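Local coordinates for exoribonuclease II, mitochondrial (Candida glabrata, PDB 6F3H), which probably degrades RNA from the 3' end as the magnesium-dependent exoribonuclease component of the mitochondrial RNA degradosome (mtEXO), at residues Thr297-Glu309 with Ser350-Ile362. The protein carries 1 engineered substitution. Numbering follows the deposited sequence.
Sequences TLLNDYAAGNIEE and SSNFILGNWDLNI
N306 and W358 hold the dense end of this contact. The N306 amide lies flat on the indole, the two planes 9° apart, with its CG 3.3 Å above the ring plane. Its CB sits over the six-membered ring, 3.6 Å from the centroid, as a CH-pi contact. A chi1 of -70° turns CG of N306 away from its own carbonyl carbon, and in the stacked pose both ends of the amide reach backbone: OD1 accepts from W358 N at 2.7 Å, while ND2 donates nearly straight (173°) to G356 O at 3.2 Å, meeting that oxygen from above its carbonyl plane. ND2 also makes a weak bond to D301 OD1, consistent with the same rotation. D301 in turn brings its carboxylate steeply against W358 CZ2, and its OD2 is bonded to Y258.

One step back, N357 uses both halves of its amide. ND2 gives a bent bond (2.9 Å) to A304 O, and OD1 takes D359 N in an Asx turn. The buried A304 packs its CB between F353 O and G356 C.

Toward F353 the contact is looser, with neither stack nor hydrogen bond between the side chains: A303 CB meets F353 CB at 3.9 Å, and N300 OD1 merely approaches the ring obliquely. V342 and L820 also touch F353.

Helix 293-303 runs out here in a Schellman motif, with G305 at positive phi, and the loop between helices 334-343 and 369-378 packs against that C-terminal end: N357 bonds the A304 carbonyl, and the W358 indole stacks on N306 just after the Schellman glycine.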
ATOM      1  N   THR A 297      22.085  17.831   4.394  1.00 44.14           N
ATOM      2  CA  THR A 297      20.632  17.782   4.499  1.00 42.97           C
ATOM      3  C   THR A 297      19.988  17.798   3.132  1.00 44.16           C
ATOM      4  O   THR A 297      19.049  17.049   2.855  1.00 49.48           O
ATOM      5  CB  THR A 297      20.123  18.969   5.298  1.00 45.66           C
ATOM      6  OG1 THR A 297      20.595  18.889   6.642  1.00 47.39           O
ATOM      7  CG2 THR A 297      18.624  18.964   5.294  1.00 40.92           C
ATOM      8  N   LEU A 298      20.449  18.690   2.276  1.00 45.34           N
ATOM      9  CA  LEU A 298      19.826  18.816   0.975  1.00 43.20           C
ATOM     10  C   LEU A 298      20.002  17.541   0.173  1.00 40.52           C
ATOM     11  O   LEU A 298      19.028  16.985  -0.337  1.00 52.40           O
ATOM     12  CB  LEU A 298      20.422  20.015   0.253  1.00 40.76           C
ATOM     13  CG  LEU A 298      20.397  19.915  -1.256  1.00 50.38           C
ATOM     14  CD1 LEU A 298      18.990  20.088  -1.767  1.00 50.47           C
ATOM     15  CD2 LEU A 298      21.244  21.004  -1.791  1.00 40.84           C
ATOM     16  N   LEU A 299      21.230  17.022   0.110  1.00 40.65           N
ATOM     17  CA  LEU A 299      21.464  15.773  -0.605  1.00 41.50           C
ATOM     18  C   LEU A 299      20.618  14.664  -0.029  1.00 40.47           C
ATOM     19  O   LEU A 299      20.060  13.833  -0.752  1.00 40.34           O
ATOM     20  CB  LEU A 299      22.917  15.367  -0.497  1.00 45.47           C
ATOM     21  CG  LEU A 299      23.873  16.377  -1.079  1.00 47.70           C
ATOM     22  CD1 LEU A 299      25.278  16.033  -0.594  1.00 41.15           C
ATOM     23  CD2 LEU A 299      23.737  16.379  -2.581  1.00 40.84           C
ATOM     24  N   ASN A 300      20.501  14.659   1.282  1.00 40.53           N
ATOM     25  CA  ASN A 300      19.701  13.656   1.943  1.00 45.68           C
ATOM     26  C   ASN A 300      18.247  13.753   1.510  1.00 51.57           C
ATOM     27  O   ASN A 300      17.659  12.764   1.060  1.00 54.77           O
ATOM     28  CB  ASN A 300      19.865  13.829   3.440  1.00 49.75           C
ATOM     29  CG  ASN A 300      19.137  12.798   4.210  1.00 57.59           C
ATOM     30  OD1 ASN A 300      19.341  11.609   4.028  1.00 58.75           O
ATOM     31  ND2 ASN A 300      18.274  13.245   5.101  1.00 68.40           N
ATOM     32  N   ASP A 301      17.656  14.943   1.607  1.00 46.85           N
ATOM     33  CA  ASP A 301      16.279  15.089   1.172  1.00 44.27           C
ATOM     34  C   ASP A 301      16.104  14.725  -0.298  1.00 44.88           C
ATOM     35  O   ASP A 301      14.996  14.389  -0.712  1.00 51.41           O
ATOM     36  CB  ASP A 301      15.792  16.517   1.447  1.00 47.21           C
ATOM     37  CG  ASP A 301      15.422  16.736   2.912  1.00 50.07           C
ATOM     38  OD1 ASP A 301      15.118  15.732   3.572  1.00 53.42           O
ATOM     39  OD2 ASP A 301      15.389  17.885   3.410  1.00 49.01           O
ATOM     40  N   TYR A 302      17.161  14.746  -1.098  1.00 42.65           N
ATOM     41  CA  TYR A 302      16.984  14.316  -2.480  1.00 42.85           C
ATOM     42  C   TYR A 302      16.999  12.794  -2.602  1.00 43.74           C
ATOM     43  O   TYR A 302      16.080  12.213  -3.179  1.00 44.41           O
ATOM     44  CB  TYR A 302      18.055  14.946  -3.371  1.00 46.42           C
ATOM     45  CG  TYR A 302      17.734  14.886  -4.849  1.00 49.93           C
ATOM     46  CD1 TYR A 302      17.002  15.886  -5.473  1.00 47.19           C
ATOM     47  CD2 TYR A 302      18.149  13.813  -5.618  1.00 56.77           C
ATOM     48  CE1 TYR A 302      16.698  15.812  -6.831  1.00 51.26           C
ATOM     49  CE2 TYR A 302      17.854  13.730  -6.969  1.00 57.01           C
ATOM     50  CZ  TYR A 302      17.131  14.725  -7.570  1.00 55.89           C
ATOM     51  OH  TYR A 302      16.851  14.614  -8.913  1.00 62.30           O
ATOM     52  N   ALA A 303      18.014  12.132  -2.035  1.00 45.60           N
ATOM     53  CA  ALA A 303      18.118  10.672  -2.116  1.00 40.04           C
ATOM     54  C   ALA A 303      16.904   9.982  -1.518  1.00 46.00           C
ATOM     55  O   ALA A 303      16.475   8.928  -2.006  1.00 50.42           O
ATOM     56  CB  ALA A 303      19.375  10.191  -1.408  1.00 40.24           C
ATOM     57  N   ALA A 304      16.375  10.528  -0.424  1.00 41.49           N
ATOM     58  CA  ALA A 304      15.204   9.983   0.231  1.00 39.73           C
ATOM     59  C   ALA A 304      13.930  10.170  -0.569  1.00 54.70           C
ATOM     60  O   ALA A 304      12.938   9.504  -0.274  1.00 62.84           O
ATOM     61  CB  ALA A 304      15.057  10.639   1.583  1.00 39.77           C
ATOM     62  N   GLY A 305      13.934  11.027  -1.583  1.00 50.76           N
ATOM     63  CA  GLY A 305      12.751  11.280  -2.385  1.00 52.21           C
ATOM     64  C   GLY A 305      11.826  12.353  -1.863  1.00 56.30           C
ATOM     65  O   GLY A 305      10.688  12.449  -2.335  1.00 65.35           O
ATOM     66  N   ASN A 306      12.281  13.170  -0.913  1.00 49.56           N
ATOM     67  CA  ASN A 306      11.437  14.202  -0.323  1.00 44.20           C
ATOM     68  C   ASN A 306      11.321  15.460  -1.176  1.00 48.80           C
ATOM     69  O   ASN A 306      10.304  16.155  -1.103  1.00 58.95           O
ATOM     70  CB  ASN A 306      11.989  14.602   1.029  1.00 39.62           C
ATOM     71  CG  ASN A 306      11.838  13.534   2.052  1.00 42.38           C
ATOM     72  OD1 ASN A 306      10.854  12.791   2.072  1.00 48.73           O
ATOM     73  ND2 ASN A 306      12.832  13.428   2.912  1.00 39.83           N
ATOM     74  N   ILE A 307      12.337  15.801  -1.956  1.00 44.88           N
ATOM     75  CA  ILE A 307      12.326  17.084  -2.646  1.00 47.98           C
ATOM     76  C   ILE A 307      12.551  16.868  -4.121  1.00 60.04           C
ATOM     77  O   ILE A 307      12.839  17.821  -4.854  1.00 66.28           O
ATOM     78  CB  ILE A 307      13.405  18.034  -2.106  1.00 44.50           C
ATOM     79  CG1 ILE A 307      14.758  17.334  -2.178  1.00 45.09           C
ATOM     80  CG2 ILE A 307      13.081  18.488  -0.707  1.00 46.20           C
ATOM     81  CD1 ILE A 307      15.892  18.224  -1.888  1.00 39.97           C
ATOM     82  N   GLU A 308      12.429  15.619  -4.567  1.00 65.80           N
ATOM     83  CA  GLU A 308      12.695  15.311  -5.962  1.00 68.79           C
ATOM     84  C   GLU A 308      11.769  16.081  -6.907  1.00 78.30           C
ATOM     85  O   GLU A 308      11.994  16.052  -8.118  1.00 82.75           O
ATOM     86  CB  GLU A 308      12.613  13.791  -6.183  1.00 62.73           C
ATOM     87  N   GLU A 309      10.765  16.801  -6.394  1.00 81.57           N
ATOM     88  CA  GLU A 309       9.838  17.549  -7.238  1.00 84.11           C
ATOM     89  C   GLU A 309      10.078  19.064  -7.256  1.00 82.66           C
ATOM     90  O   GLU A 309       9.309  19.778  -7.904  1.00 82.27           O
ATOM     91  CB  GLU A 309       8.386  17.276  -6.787  1.00 86.21           C
ATOM     92  N   SER A 350      25.784   0.452   6.194  1.00100.37           N
ATOM     93  CA  SER A 350      24.774   0.532   5.151  1.00 95.40           C
ATOM     94  C   SER A 350      24.102   1.890   5.233  1.00 85.65           C
ATOM     95  O   SER A 350      24.121   2.572   6.264  1.00 85.93           O
ATOM     96  CB  SER A 350      23.703  -0.561   5.262  1.00 96.78           C
ATOM     97  OG  SER A 350      22.576  -0.100   5.993  1.00 96.79           O
ATOM     98  N   SER A 351      23.536   2.306   4.125  1.00 73.63           N
ATOM     99  CA  SER A 351      22.785   3.536   4.198  1.00 64.92           C
ATOM    100  C   SER A 351      21.631   3.379   3.236  1.00 65.97           C
ATOM    101  O   SER A 351      21.791   3.552   2.027  1.00 76.51           O
ATOM    102  CB  SER A 351      23.647   4.734   3.874  1.00 64.29           C
ATOM    103  OG  SER A 351      24.591   4.888   4.914  1.00 69.89           O
ATOM    104  N   ASN A 352      20.497   3.011   3.772  1.00 56.86           N
ATOM    105  CA  ASN A 352      19.298   3.096   2.983  1.00 52.49           C
ATOM    106  C   ASN A 352      18.708   4.451   3.304  1.00 46.98           C
ATOM    107  O   ASN A 352      18.260   4.699   4.425  1.00 45.90           O
ATOM    108  CB  ASN A 352      18.326   1.979   3.289  1.00 57.92           C
ATOM    109  CG  ASN A 352      17.237   1.935   2.285  1.00 59.46           C
ATOM    110  OD1 ASN A 352      17.232   2.737   1.353  1.00 60.89           O
ATOM    111  ND2 ASN A 352      16.293   1.029   2.457  1.00 56.19           N
ATOM    112  N   PHE A 353      18.690   5.309   2.313  1.00 43.21           N
ATOM    113  CA  PHE A 353      18.224   6.664   2.506  1.00 46.84           C
ATOM    114  C   PHE A 353      16.731   6.804   2.314  1.00 47.50           C
ATOM    115  O   PHE A 353      16.157   7.792   2.770  1.00 44.42           O
ATOM    116  CB  PHE A 353      18.918   7.588   1.519  1.00 50.51           C
ATOM    117  CG  PHE A 353      20.377   7.729   1.746  1.00 52.70           C
ATOM    118  CD1 PHE A 353      20.852   8.473   2.806  1.00 49.86           C
ATOM    119  CD2 PHE A 353      21.275   7.117   0.900  1.00 57.11           C
ATOM    120  CE1 PHE A 353      22.187   8.606   3.021  1.00 49.27           C
ATOM    121  CE2 PHE A 353      22.613   7.250   1.108  1.00 57.47           C
ATOM    122  CZ  PHE A 353      23.069   8.001   2.174  1.00 53.70           C
ATOM    123  N   ILE A 354      16.108   5.859   1.615  1.00 47.93           N
ATOM    124  CA  ILE A 354      14.661   5.795   1.510  1.00 43.61           C
ATOM    125  C   ILE A 354      14.046   5.909   2.886  1.00 42.67           C
ATOM    126  O   ILE A 354      12.933   6.422   3.054  1.00 46.63           O
ATOM    127  CB  ILE A 354      14.280   4.474   0.827  1.00 49.27           C
ATOM    128  CG1 ILE A 354      15.063   4.337  -0.479  1.00 55.24           C
ATOM    129  CG2 ILE A 354      12.794   4.397   0.588  1.00 47.76           C
ATOM    130  CD1 ILE A 354      14.921   2.988  -1.122  1.00 58.50           C
ATOM    131  N   LEU A 355      14.768   5.454   3.896  1.00 40.06           N
ATOM    132  CA  LEU A 355      14.256   5.521   5.247  1.00 45.59           C
ATOM    133  C   LEU A 355      14.070   6.949   5.708  1.00 46.13           C
ATOM    134  O   LEU A 355      13.345   7.191   6.671  1.00 53.63           O
ATOM    135  CB  LEU A 355      15.216   4.785   6.172  1.00 52.89           C
ATOM    136  CG  LEU A 355      15.530   3.435   5.523  1.00 59.37           C
ATOM    137  CD1 LEU A 355      16.526   2.642   6.334  1.00 63.77           C
ATOM    138  CD2 LEU A 355      14.235   2.653   5.333  1.00 53.09           C
ATOM    139  N   GLY A 356      14.700   7.897   5.048  1.00 45.28           N
ATOM    140  CA  GLY A 356      14.476   9.289   5.345  1.00 45.86           C
ATOM    141  C   GLY A 356      13.205   9.874   4.780  1.00 49.25           C
ATOM    142  O   GLY A 356      12.923  11.052   5.011  1.00 47.38           O
ATOM    143  N   ASN A 357      12.432   9.105   4.022  1.00 49.80           N
ATOM    144  CA  ASN A 357      11.328   9.696   3.295  1.00 46.10           C
ATOM    145  C   ASN A 357      10.218  10.114   4.260  1.00 47.90           C
ATOM    146  O   ASN A 357       9.851   9.369   5.177  1.00 49.62           O
ATOM    147  CB  ASN A 357      10.840   8.707   2.249  1.00 41.83           C
ATOM    148  CG  ASN A 357       9.817   9.305   1.364  1.00 46.71           C
ATOM    149  OD1 ASN A 357       8.770   9.715   1.845  1.00 56.37           O
ATOM    150  ND2 ASN A 357      10.103   9.396   0.065  1.00 46.92           N
ATOM    151  N   TRP A 358       9.659  11.308   4.018  1.00 44.80           N
ATOM    152  CA  TRP A 358       8.713  11.895   4.961  1.00 43.36           C
ATOM    153  C   TRP A 358       7.380  11.179   4.927  1.00 48.42           C
ATOM    154  O   TRP A 358       6.688  11.104   5.944  1.00 55.53           O
ATOM    155  CB  TRP A 358       8.497  13.378   4.658  1.00 41.10           C
ATOM    156  CG  TRP A 358       9.726  14.227   4.840  1.00 45.14           C
ATOM    157  CD1 TRP A 358      10.755  13.994   5.693  1.00 51.22           C
ATOM    158  CD2 TRP A 358      10.050  15.448   4.154  1.00 50.40           C
ATOM    159  NE1 TRP A 358      11.707  14.985   5.586  1.00 54.53           N
ATOM    160  CE2 TRP A 358      11.295  15.888   4.644  1.00 54.48           C
ATOM    161  CE3 TRP A 358       9.411  16.207   3.168  1.00 55.15           C
ATOM    162  CZ2 TRP A 358      11.911  17.059   4.188  1.00 59.92           C
ATOM    163  CZ3 TRP A 358      10.026  17.363   2.712  1.00 55.68           C
ATOM    164  CH2 TRP A 358      11.259  17.781   3.224  1.00 58.59           C
ATOM    165  N   ASP A 359       7.011  10.647   3.772  1.00 47.46           N
ATOM    166  CA  ASP A 359       5.724   9.993   3.613  1.00 46.06           C
ATOM    167  C   ASP A 359       5.772   8.572   4.162  1.00 47.96           C
ATOM    168  O   ASP A 359       4.820   8.112   4.801  1.00 50.11           O
ATOM    169  CB  ASP A 359       5.352  10.041   2.136  1.00 47.46           C
ATOM    170  CG  ASP A 359       5.148  11.474   1.648  1.00 60.95           C
ATOM    171  OD1 ASP A 359       4.924  12.388   2.484  1.00 67.92           O
ATOM    172  OD2 ASP A 359       5.289  11.708   0.432  1.00 67.59           O
ATOM    173  N   LEU A 360       6.894   7.880   3.950  1.00 50.75           N
ATOM    174  CA  LEU A 360       7.137   6.630   4.651  1.00 45.59           C
ATOM    175  C   LEU A 360       6.980   6.839   6.141  1.00 57.71           C
ATOM    176  O   LEU A 360       6.375   6.018   6.836  1.00 60.18           O
ATOM    177  CB  LEU A 360       8.538   6.142   4.343  1.00 46.09           C
ATOM    178  CG  LEU A 360       8.901   4.830   5.002  1.00 47.33           C
ATOM    179  CD1 LEU A 360       7.894   3.791   4.569  1.00 44.79           C
ATOM    180  CD2 LEU A 360      10.308   4.439   4.589  1.00 47.56           C
ATOM    181  N   ASN A 361       7.451   7.977   6.631  1.00 65.34           N
ATOM    182  CA  ASN A 361       7.063   8.478   7.938  1.00 70.74           C
ATOM    183  C   ASN A 361       7.503   7.557   9.076  1.00 73.91           C
ATOM    184  O   ASN A 361       6.754   7.304  10.019  1.00 81.27           O
ATOM    185  CB  ASN A 361       5.557   8.699   7.980  1.00 70.63           C
ATOM    186  CG  ASN A 361       5.132   9.527   9.140  1.00 73.91           C
ATOM    187  OD1 ASN A 361       5.969  10.054   9.880  1.00 75.56           O
ATOM    188  ND2 ASN A 361       3.833   9.620   9.349  1.00 76.27           N
ATOM    189  N   ILE A 362       8.745   7.103   9.019  1.00 71.86           N
ATOM    190  CA  ILE A 362       9.401   6.398  10.118  1.00 61.50           C
ATOM    191  C   ILE A 362       9.755   7.429  11.178  1.00 67.77           C
ATOM    192  O   ILE A 362       9.912   8.612  10.851  1.00 79.17           O
ATOM    193  CB  ILE A 362      10.654   5.666   9.613  1.00 54.05           C
ATOM    194  CG1 ILE A 362      10.289   4.568   8.627  1.00 54.26           C
ATOM    195  CG2 ILE A 362      11.571   5.223  10.713  1.00 56.65           C
ATOM    196  CD1 ILE A 362      11.480   3.884   8.068  1.00 56.97           C
TER